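Local coordinates for glutathione S-transferase (Bombyx mori, PDB 3AY8), which probably transfers glutathione to electrophilic substrates, working as a homodimeric cytosolic enzyme, at residues 162-165 against 166-170; 202-205 against 206-210. One frame throughout, in Å; residues are numbered along the deposited sequence.

Contacts 1 and 2 are two local turns on neighbouring helices of the all-helical C-terminal domain, their centres about 12 Å apart. Contact 1 (162-170, on helix 158-173) lies about 5 Å from the centre of the chain, whereas contact 2 (202-210, on helix 196-213) is about 13 Å from it and reaches solvent. They pack directly: S169 O is 3.5 Å from CD2 of F206, and S168 O is 3.6 Å from CB of A203. R16, on helix 13-25 of the thioredoxin-like N-terminal domain, meets both, through hydrogen bonds to S169 and A165 in contact 1 and by packing on A203 and F206 in contact 2. R16 thus reaches from the N-terminal domain to both.

Contact 1 of 2, residues 162-165 against 166-170; sequences SIYA and SMSSI
M167 and I163 meet one turn apart on helix 158-173, a buried helix of the all-helical C-terminal domain of the glutathione transferase fold. From the backbone outward, M167 first brings CB to 3.4 Å from I163 O, the carbonyl that takes the M167 N-H. M167 CG, beside the backbone N (chi1 -77°), is likewise 3.4 Å from I163 O, and 4.2 Å from I163 CG2. The chain then bends twice and leads off this turn, the side chain packing on L138, L141 and W186. Round the helix, S168 CB approaches the Y164 ring obliquely, 3.9 Å from Y164 CE1. The Y164 hydroxyl bonds E200, and S166 OG goes to D103 on helix 90-120. At A165 the regular backbone bonding falters: the S169 N-H bond to A165 O is weak, 3.4 Å with an angle of 143°. The same oxygen also takes the S169 hydroxyl, and R16 binds that hydroxyl through NH1 and A165 O through NH2. With an alanine in place of S169, the A165 carbonyl would probably lose its short hydroxyl bond and R16 NH1 its partner on this helix. S169 OG donates to A165 O over 2.6 Å, in the carbonyl plane.

Contact 2 of 2, residues 202-205 against 206-210; sequences GART and FGDAV
F206 sets its side chain against the carbonyls one turn back: F206 CB is 3.3 Å from A203 O, and that oxygen lies at the edge of the phenyl ring, near its plane. The same A203 O takes the N-H of G207 at 2.7 Å, a nearly straight bond (168°). With CG swung away from the backbone N (chi1 173°), the F206 ring is placed so that V210 CG2 stands over one face, 3.9 Å above the plane and offset toward the rim. This is the tight side. F206 also packs on C115 of helix 90-120 and V173 of helix 158-173, and A209 packs on L119 of helix 90-120. Helix 196-213 is thus a helix of the C-terminal domain, packed against helices 90-120 and 158-173, and it meets the thioredoxin-like domain at V11, which T205 and F206 both touch. On the other side, R204, T205 and D208 are exposed, and side-chain contact is looser. R204 and D208 run alongside each other, pointing the same way, with R204 CG 4.1 Å from D208 OD1. Their charges do not meet: R204 NE stays 5.8 Å from D208 OD2, and the guanidinium and carboxylate planes are 55° apart. D201 serves both exposed neighbours, its carboxylate forming a salt bridge with R204 NH1 and its backbone O a hydrogen bond with T205 OG1. The D208 carboxylate lies close to the R204 carbonyl without bonding to it, D208 CG 3.1 Å from R204 O; that oxygen is taken by the D208 N-H. Beneath T205 the backbone stays regular, A209 N reaching T205 O at 3.1 Å.

Contact 1 of 2, residues 162-165 against 166-170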
loop_
_atom_site.group_PDB
_atom_site.type_symbol
_atom_site.label_atom_id
_atom_site.label_comp_id
_atom_site.label_asym_id
_atom_site.label_seq_id
_atom_site.Cartn_x
_atom_site.Cartn_y
_atom_site.Cartn_z
ATOM N N SER A 162 10.366 -5.657 4.299
ATOM C CA SER A 162 9.213 -4.822 4.659
ATOM C C SER A 162 8.240 -5.547 5.596
ATOM O O SER A 162 7.814 -5.000 6.616
ATOM C CB SER A 162 8.478 -4.355 3.393
ATOM O OG SER A 162 9.241 -3.357 2.716
ATOM N N ILE A 163 7.877 -6.778 5.234
ATOM C CA ILE A 163 6.928 -7.557 6.027
ATOM C C ILE A 163 7.539 -7.949 7.389
ATOM O O ILE A 163 6.851 -7.952 8.397
ATOM C CB ILE A 163 6.374 -8.767 5.219
ATOM C CG1 ILE A 163 5.569 -8.241 4.009
ATOM C CG2 ILE A 163 5.482 -9.645 6.079
ATOM C CD1 ILE A 163 5.010 -9.340 3.060
ATOM N N TYR A 164 8.843 -8.214 7.417
ATOM C CA TYR A 164 9.544 -8.417 8.685
ATOM C C TYR A 164 9.483 -7.164 9.586
ATOM O O TYR A 164 9.218 -7.270 10.793
ATOM C CB TYR A 164 10.980 -8.906 8.437
ATOM C CG TYR A 164 11.862 -8.988 9.665
ATOM C CD1 TYR A 164 11.394 -9.566 10.855
ATOM C CD2 TYR A 164 13.184 -8.519 9.625
ATOM C CE1 TYR A 164 12.198 -9.642 11.983
ATOM C CE2 TYR A 164 14.011 -8.605 10.745
ATOM C CZ TYR A 164 13.501 -9.162 11.928
ATOM O OH TYR A 164 14.297 -9.265 13.042
ATOM N N ALA A 165 9.690 -5.982 9.008
ATOM C CA ALA A 165 9.593 -4.738 9.783
ATOM C C ALA A 165 8.202 -4.579 10.400
ATOM O O ALA A 165 8.061 -4.187 11.572
ATOM C CB ALA A 165 9.949 -3.520 8.914
ATOM N N SER A 166 7.175 -4.903 9.612
ATOM C CA SER A 166 5.798 -4.859 10.097
ATOM C C SER A 166 5.544 -5.897 11.208
ATOM O O SER A 166 5.097 -5.543 12.313
ATOM C CB SER A 166 4.827 -5.078 8.934
ATOM O OG SER A 166 4.831 -3.968 8.044
ATOM N N MET A 167 5.831 -7.164 10.905
ATOM C CA MET A 167 5.592 -8.278 11.839
ATOM C C MET A 167 6.364 -8.136 13.153
ATOM O O MET A 167 5.833 -8.417 14.219
ATOM C CB MET A 167 5.943 -9.628 11.186
ATOM C CG MET A 167 4.904 -10.140 10.218
ATOM S SD MET A 167 3.245 -10.213 10.923
ATOM C CE MET A 167 3.456 -11.235 12.400
ATOM N N SER A 168 7.613 -7.696 13.077
ATOM C CA SER A 168 8.410 -7.487 14.297
ATOM C C SER A 168 7.779 -6.422 15.204
ATOM O O SER A 168 7.869 -6.514 16.435
ATOM C CB SER A 168 9.870 -7.160 13.954
ATOM O OG SER A 168 9.982 -5.951 13.221
ATOM N N SER A 169 7.113 -5.440 14.597
ATOM C CA SER A 169 6.403 -4.394 15.327
ATOM C C SER A 169 5.262 -4.941 16.205
ATOM O O SER A 169 5.211 -4.657 17.408
ATOM C CB SER A 169 5.853 -3.355 14.347
ATOM O OG SER A 169 6.886 -2.876 13.502
ATOM N N ILE A 170 4.357 -5.733 15.615
ATOM C CA ILE A 170 3.235 -6.261 16.381
ATOM C C ILE A 170 3.704 -7.369 17.343
ATOM O O ILE A 170 3.202 -7.467 18.465
ATOM C CB ILE A 170 2.046 -6.716 15.474
ATOM C CG1 ILE A 170 0.734 -6.819 16.280
ATOM C CG2 ILE A 170 2.374 -8.029 14.723
ATOM C CD1 ILE A 170 0.209 -5.478 16.879
#

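Contact 2 of 2, residues 202-205 against 206-210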
loop_
_atom_site.group_PDB
_atom_site.type_symbol
_atom_site.label_atom_id
_atom_site.label_comp_id
_atom_site.label_asym_id
_atom_site.label_seq_id
_atom_site.Cartn_x
_atom_site.Cartn_y
_atom_site.Cartn_z
ATOM N N GLY A 202 14.627 -1.412 17.434
ATOM C CA GLY A 202 13.601 -0.392 17.167
ATOM C C GLY A 202 12.185 -0.919 17.395
ATOM O O GLY A 202 11.321 -0.210 17.931
ATOM N N ALA A 203 11.942 -2.157 16.965
ATOM C CA ALA A 203 10.651 -2.820 17.190
ATOM C C ALA A 203 10.341 -2.929 18.687
ATOM O O ALA A 203 9.221 -2.672 19.111
ATOM C CB ALA A 203 10.630 -4.211 16.521
ATOM N N ARG A 204 11.353 -3.280 19.482
ATOM C CA ARG A 204 11.199 -3.360 20.934
ATOM C C ARG A 204 10.844 -2.010 21.546
ATOM O O ARG A 204 10.023 -1.951 22.449
ATOM C CB ARG A 204 12.442 -3.950 21.601
ATOM C CG ARG A 204 12.178 -4.476 23.034
ATOM C CD ARG A 204 13.158 -5.588 23.420
ATOM N NE ARG A 204 14.520 -5.194 23.087
ATOM C CZ ARG A 204 15.271 -5.752 22.142
ATOM N NH1 ARG A 204 16.483 -5.275 21.927
ATOM N NH2 ARG A 204 14.829 -6.782 21.428
ATOM N N THR A 205 11.441 -0.927 21.046
ATOM C CA THR A 205 11.074 0.411 21.513
ATOM C C THR A 205 9.608 0.697 21.159
ATOM O O THR A 205 8.867 1.199 21.992
ATOM C CB THR A 205 11.981 1.513 20.915
ATOM O OG1 THR A 205 13.349 1.174 21.118
ATOM C CG2 THR A 205 11.724 2.847 21.576
ATOM N N PHE A 206 9.204 0.368 19.929
ATOM C CA PHE A 206 7.800 0.512 19.493
ATOM C C PHE A 206 6.899 -0.301 20.426
ATOM O O PHE A 206 5.928 0.227 20.980
ATOM C CB PHE A 206 7.621 0.053 18.031
ATOM C CG PHE A 206 6.178 0.011 17.559
ATOM C CD1 PHE A 206 5.552 1.168 17.074
ATOM C CD2 PHE A 206 5.453 -1.188 17.577
ATOM C CE1 PHE A 206 4.214 1.131 16.615
ATOM C CE2 PHE A 206 4.123 -1.240 17.132
ATOM C CZ PHE A 206 3.498 -0.082 16.656
ATOM N N GLY A 207 7.242 -1.576 20.599
ATOM C CA GLY A 207 6.476 -2.490 21.448
ATOM C C GLY A 207 6.312 -1.978 22.869
ATOM O O GLY A 207 5.206 -1.979 23.403
ATOM N N ASP A 208 7.412 -1.530 23.476
ATOM C CA ASP A 208 7.373 -0.995 24.845
ATOM C C ASP A 208 6.435 0.208 24.975
ATOM O O ASP A 208 5.657 0.292 25.925
ATOM C CB ASP A 208 8.778 -0.629 25.336
ATOM C CG ASP A 208 9.674 -1.854 25.562
ATOM O OD1 ASP A 208 9.196 -3.002 25.463
ATOM O OD2 ASP A 208 10.877 -1.665 25.833
ATOM N N ALA A 209 6.495 1.127 24.017
ATOM C CA ALA A 209 5.639 2.312 24.050
ATOM C C ALA A 209 4.148 1.965 23.939
ATOM O O ALA A 209 3.305 2.603 24.583
ATOM C CB ALA A 209 6.059 3.317 22.980
ATOM N N VAL A 210 3.819 0.949 23.138
ATOM C CA VAL A 210 2.432 0.474 23.061
ATOM C C VAL A 210 1.967 -0.193 24.379
ATOM O O VAL A 210 0.920 0.167 24.916
ATOM C CB VAL A 210 2.184 -0.460 21.832
ATOM C CG1 VAL A 210 0.718 -0.877 21.752
ATOM C CG2 VAL A 210 2.613 0.235 20.518
#